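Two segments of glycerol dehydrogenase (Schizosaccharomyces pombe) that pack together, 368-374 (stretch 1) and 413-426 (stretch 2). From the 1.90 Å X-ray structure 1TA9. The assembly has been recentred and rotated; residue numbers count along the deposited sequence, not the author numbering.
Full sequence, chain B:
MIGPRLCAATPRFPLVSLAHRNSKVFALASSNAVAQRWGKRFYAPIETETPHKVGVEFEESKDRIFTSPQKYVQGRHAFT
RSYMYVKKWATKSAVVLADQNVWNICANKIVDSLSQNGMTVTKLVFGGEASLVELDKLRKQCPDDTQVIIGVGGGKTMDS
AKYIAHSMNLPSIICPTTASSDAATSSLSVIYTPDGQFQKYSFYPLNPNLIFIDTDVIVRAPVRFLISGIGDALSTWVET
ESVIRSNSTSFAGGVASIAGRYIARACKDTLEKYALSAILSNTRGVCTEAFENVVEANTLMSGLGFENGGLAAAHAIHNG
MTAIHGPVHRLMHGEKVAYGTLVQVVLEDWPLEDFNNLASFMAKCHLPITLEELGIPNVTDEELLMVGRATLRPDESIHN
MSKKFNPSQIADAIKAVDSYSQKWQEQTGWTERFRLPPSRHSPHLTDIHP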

# COMPACT_ATOMS: atom_id res chain seq x y z
N PRO B 368 -30.40 2.79 -18.40
CA PRO B 368 -31.38 2.02 -17.62
C PRO B 368 -30.75 0.77 -17.00
O PRO B 368 -30.04 0.03 -17.68
N ILE B 369 -31.01 0.55 -15.72
CA ILE B 369 -30.47 -0.62 -15.03
C ILE B 369 -31.56 -1.46 -14.39
O ILE B 369 -31.27 -2.40 -13.65
N THR B 370 -32.82 -1.13 -14.68
CA THR B 370 -33.95 -1.87 -14.14
C THR B 370 -34.98 -2.13 -15.24
O THR B 370 -35.00 -1.42 -16.24
N LEU B 371 -35.81 -3.14 -15.03
CA LEU B 371 -36.85 -3.48 -16.00
C LEU B 371 -37.84 -2.32 -16.12
O LEU B 371 -38.40 -2.07 -17.19
N GLU B 372 -38.05 -1.62 -15.01
CA GLU B 372 -38.95 -0.48 -14.99
C GLU B 372 -38.46 0.57 -15.99
O GLU B 372 -39.23 1.05 -16.82
N GLU B 373 -37.17 0.90 -15.91
CA GLU B 373 -36.60 1.90 -16.82
C GLU B 373 -36.61 1.43 -18.27
O GLU B 373 -36.80 2.23 -19.18
N LEU B 374 -36.38 0.13 -18.47
CA LEU B 374 -36.39 -0.42 -19.82
C LEU B 374 -37.78 -0.31 -20.42
O LEU B 374 -37.96 -0.45 -21.63
N ALA B 413 -31.21 -14.56 -14.45
CA ALA B 413 -30.22 -13.50 -14.38
C ALA B 413 -30.81 -12.15 -14.77
O ALA B 413 -30.42 -11.11 -14.22
N ILE B 414 -31.73 -12.14 -15.73
CA ILE B 414 -32.36 -10.90 -16.15
C ILE B 414 -33.14 -10.31 -14.97
O ILE B 414 -33.09 -9.10 -14.72
N LYS B 415 -33.84 -11.16 -14.24
CA LYS B 415 -34.61 -10.71 -13.08
C LYS B 415 -33.68 -10.35 -11.92
O LYS B 415 -33.96 -9.43 -11.16
N ALA B 416 -32.58 -11.08 -11.79
CA ALA B 416 -31.62 -10.81 -10.73
C ALA B 416 -31.05 -9.40 -10.89
O ALA B 416 -30.94 -8.66 -9.91
N VAL B 417 -30.69 -9.04 -12.11
CA VAL B 417 -30.16 -7.70 -12.35
C VAL B 417 -31.17 -6.67 -11.83
O VAL B 417 -30.81 -5.73 -11.12
N ASP B 418 -32.44 -6.86 -12.17
CA ASP B 418 -33.48 -5.93 -11.73
C ASP B 418 -33.52 -5.78 -10.21
O ASP B 418 -33.57 -4.66 -9.69
N SER B 419 -33.49 -6.89 -9.49
CA SER B 419 -33.51 -6.84 -8.03
C SER B 419 -32.24 -6.21 -7.45
O SER B 419 -32.29 -5.44 -6.49
N TYR B 420 -31.09 -6.57 -8.02
CA TYR B 420 -29.81 -6.02 -7.56
C TYR B 420 -29.79 -4.50 -7.73
O TYR B 420 -29.41 -3.76 -6.82
N SER B 421 -30.19 -4.04 -8.91
CA SER B 421 -30.21 -2.60 -9.20
C SER B 421 -31.20 -1.88 -8.29
O SER B 421 -30.90 -0.80 -7.78
N GLN B 422 -32.37 -2.47 -8.07
CA GLN B 422 -33.35 -1.84 -7.19
C GLN B 422 -32.81 -1.72 -5.77
O GLN B 422 -33.08 -0.74 -5.08
N LYS B 423 -32.04 -2.72 -5.33
CA LYS B 423 -31.48 -2.67 -3.98
C LYS B 423 -30.44 -1.56 -3.90
O LYS B 423 -30.40 -0.80 -2.93
N TRP B 424 -29.60 -1.46 -4.93
CA TRP B 424 -28.57 -0.43 -4.97
C TRP B 424 -29.21 0.96 -4.94
O TRP B 424 -28.74 1.85 -4.22
N GLN B 425 -30.28 1.15 -5.69
CA GLN B 425 -30.97 2.44 -5.73
C GLN B 425 -31.45 2.81 -4.33
O GLN B 425 -31.33 3.96 -3.89
N GLU B 426 -32.01 1.83 -3.63
CA GLU B 426 -32.53 2.01 -2.28
C GLU B 426 -31.42 2.32 -1.28
O GLU B 426 -31.51 3.28 -0.51

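Packing of the 368-374 turn against the helix 413-426 in glycerol dehydrogenase. The two stretches bury 412 Å² between them, and Ile369, Leu371 and Asp418 supply the largest shares, with the backbones closest where Thr370 lies over Asp418 (CA to CA 4.7 Å). Ile369 covers the most. Its CA-to-CB bond points sideways to the helix, but chi1 p and chi2 t bring the end of the chain nearer, so that CD1 of Ile369 lies 4.0 Å from CE3 of Trp424 (chi1 t), an apolar contact oblique to the indole ring. The carbonyl of the same residue is held by a hydrogen bond: Ser421, pointing toward the turn with chi1 m, donates from OG to Ile369 O at 2.7 Å. CG1 of Val417 adds a looser contact, 4.0 Å from Ile369 O.

Leu371, pointing toward the helix in an m, t rotamer, sets CD2 4.2 Å from CG2 of Ile414 (m, t). Its backbone meets Asp418, whose CA-to-CB bond is sideways but whose carboxylate comes nearer with chi1 t. Leu371 N donates to Asp418 OD1 at 2.9 Å, and the N-H...O angle of 162° makes this a nearly straight bond. Asp418 OD1 is also 3.6 Å from CB of Leu371 and 3.5 Å from CB of Thr370, so the carboxylate oxygen sits snugly against the start of the turn's weakly bonded helix. Water 2 extends the link, donating to Asp418 OD1 at 2.6 Å and accepting from Glu372 N at 3.0 Å. On the other carboxylate oxygen, Gln422 NE2 makes a weak hydrogen bond to Asp418 OD2 at 2.7 Å.

Between these sites Thr370 (chi1 p) divides its side chain: CG2 rests 3.7 Å from Ser421 CB and 3.7 Å from Gln425 NE2, while OG1 bonds within its own stretch and to water 1. As the N-cap, OG1 of Thr370 accepts from Glu373 N at 3.3 Å and donates to OE2 of Glu373 at 2.8 Å. That carboxylate oxygen, Glu373 OE2, also accepts from Ile369 N at 3.1 Å, so one carboxylate oxygen ties together the backbone of Ile369 and the hydroxyl of Thr370, in the same residues that pack on the helix. Gln425 points toward the turn with chi1 m and chi2 t; water 1 joins it to the cap, donating to Thr370 OG1 at 2.8 Å and accepting weakly from Gln425 NE2 at 3.4 Å. Apolar contacts thus lie near Trp424 and Ile414, with the Ser421 and Asp418 hydrogen bonds between them along the helix.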

# COMPACT_ATOMS: atom_id res chain seq x y z
CB PRO B 368 -32.44 1.68 -18.66
CG PRO B 368 -31.65 1.53 -19.92
CD PRO B 368 -30.70 2.71 -19.85
CB ILE B 369 -29.46 -0.22 -13.93
CG1 ILE B 369 -30.13 0.67 -12.88
CG2 ILE B 369 -28.26 0.47 -14.57
CD1 ILE B 369 -29.24 0.96 -11.68
CB THR B 370 -34.65 -1.09 -13.01
OG1 THR B 370 -35.10 0.17 -13.51
CG2 THR B 370 -33.71 -0.87 -11.85
CB LEU B 371 -37.58 -4.76 -15.56
CG LEU B 371 -36.74 -6.04 -15.60
CD1 LEU B 371 -37.49 -7.18 -14.91
CD2 LEU B 371 -36.43 -6.40 -17.05
CB GLU B 372 -39.00 0.14 -13.58
CG GLU B 372 -39.90 1.36 -13.46
CD GLU B 372 -41.38 1.00 -13.34
OE1 GLU B 372 -42.23 1.87 -13.63
OE2 GLU B 372 -41.69 -0.14 -12.94
CB GLU B 373 -35.18 2.25 -16.39
CG GLU B 373 -35.10 2.80 -14.97
CD GLU B 373 -33.67 3.01 -14.53
OE1 GLU B 373 -33.15 4.13 -14.70
OE2 GLU B 373 -33.06 2.04 -14.02
CB LEU B 374 -35.96 -1.89 -19.80
CG LEU B 374 -34.49 -2.20 -19.54
CD1 LEU B 374 -34.27 -3.70 -19.60
CD2 LEU B 374 -33.62 -1.50 -20.59
CB ALA B 413 -29.02 -13.84 -15.27
CB ILE B 414 -33.33 -11.14 -17.34
CG1 ILE B 414 -32.52 -11.42 -18.61
CG2 ILE B 414 -34.24 -9.93 -17.52
CD1 ILE B 414 -33.37 -11.78 -19.82
CB LYS B 415 -35.61 -11.77 -12.64
CG LYS B 415 -36.82 -11.87 -13.56
CD LYS B 415 -37.83 -12.91 -13.10
CE LYS B 415 -37.34 -14.33 -13.35
NZ LYS B 415 -38.40 -15.35 -13.08
CB ALA B 416 -30.50 -11.84 -10.75
CB VAL B 417 -29.93 -7.44 -13.86
CG1 VAL B 417 -29.62 -5.97 -14.10
CG2 VAL B 417 -28.78 -8.31 -14.37
CB ASP B 418 -34.84 -6.40 -12.24
CG ASP B 418 -35.95 -5.43 -11.91
OD1 ASP B 418 -35.89 -4.27 -12.38
OD2 ASP B 418 -36.88 -5.83 -11.19
CB SER B 419 -33.70 -8.24 -7.44
OG SER B 419 -34.98 -8.76 -7.77
CB TYR B 420 -28.63 -6.61 -8.36
CG TYR B 420 -28.32 -8.08 -8.14
CD1 TYR B 420 -29.13 -8.90 -7.35
CD2 TYR B 420 -27.21 -8.65 -8.75
CE1 TYR B 420 -28.83 -10.28 -7.19
CE2 TYR B 420 -26.90 -10.01 -8.61
CZ TYR B 420 -27.72 -10.82 -7.83
OH TYR B 420 -27.41 -12.16 -7.70
CB SER B 421 -30.59 -2.36 -10.67
OG SER B 421 -29.57 -2.82 -11.55
CB GLN B 422 -34.65 -2.63 -7.17
CG GLN B 422 -35.44 -2.55 -8.46
CD GLN B 422 -36.84 -3.10 -8.29
OE1 GLN B 422 -37.59 -2.65 -7.43
NE2 GLN B 422 -37.19 -4.07 -9.12
CB LYS B 423 -30.84 -4.01 -3.61
CG LYS B 423 -30.31 -4.07 -2.17
CD LYS B 423 -31.45 -3.97 -1.15
CE LYS B 423 -30.94 -4.19 0.27
NZ LYS B 423 -32.04 -4.21 1.27
CB TRP B 424 -27.71 -0.56 -6.23
CG TRP B 424 -26.74 0.58 -6.40
CD1 TRP B 424 -25.55 0.75 -5.76
CD2 TRP B 424 -26.94 1.75 -7.20
NE1 TRP B 424 -24.99 1.96 -6.11
CE2 TRP B 424 -25.83 2.59 -6.99
CE3 TRP B 424 -27.95 2.17 -8.07
CZ2 TRP B 424 -25.70 3.84 -7.62
CZ3 TRP B 424 -27.83 3.41 -8.70
CH2 TRP B 424 -26.71 4.23 -8.46
CB GLN B 425 -32.16 2.41 -6.68
CG GLN B 425 -31.82 2.06 -8.12
CD GLN B 425 -33.06 1.85 -8.96
OE1 GLN B 425 -34.01 1.19 -8.53
NE2 GLN B 425 -33.06 2.40 -10.16
CB GLU B 426 -33.28 0.76 -1.82
CG GLU B 426 -33.59 0.75 -0.33
CD GLU B 426 -33.83 -0.66 0.20
OE1 GLU B 426 -34.92 -1.21 -0.03
OE2 GLU B 426 -32.90 -1.21 0.84
O HOH W 1 -36.07 1.84 -11.52
O HOH W 2 -37.89 -2.63 -12.20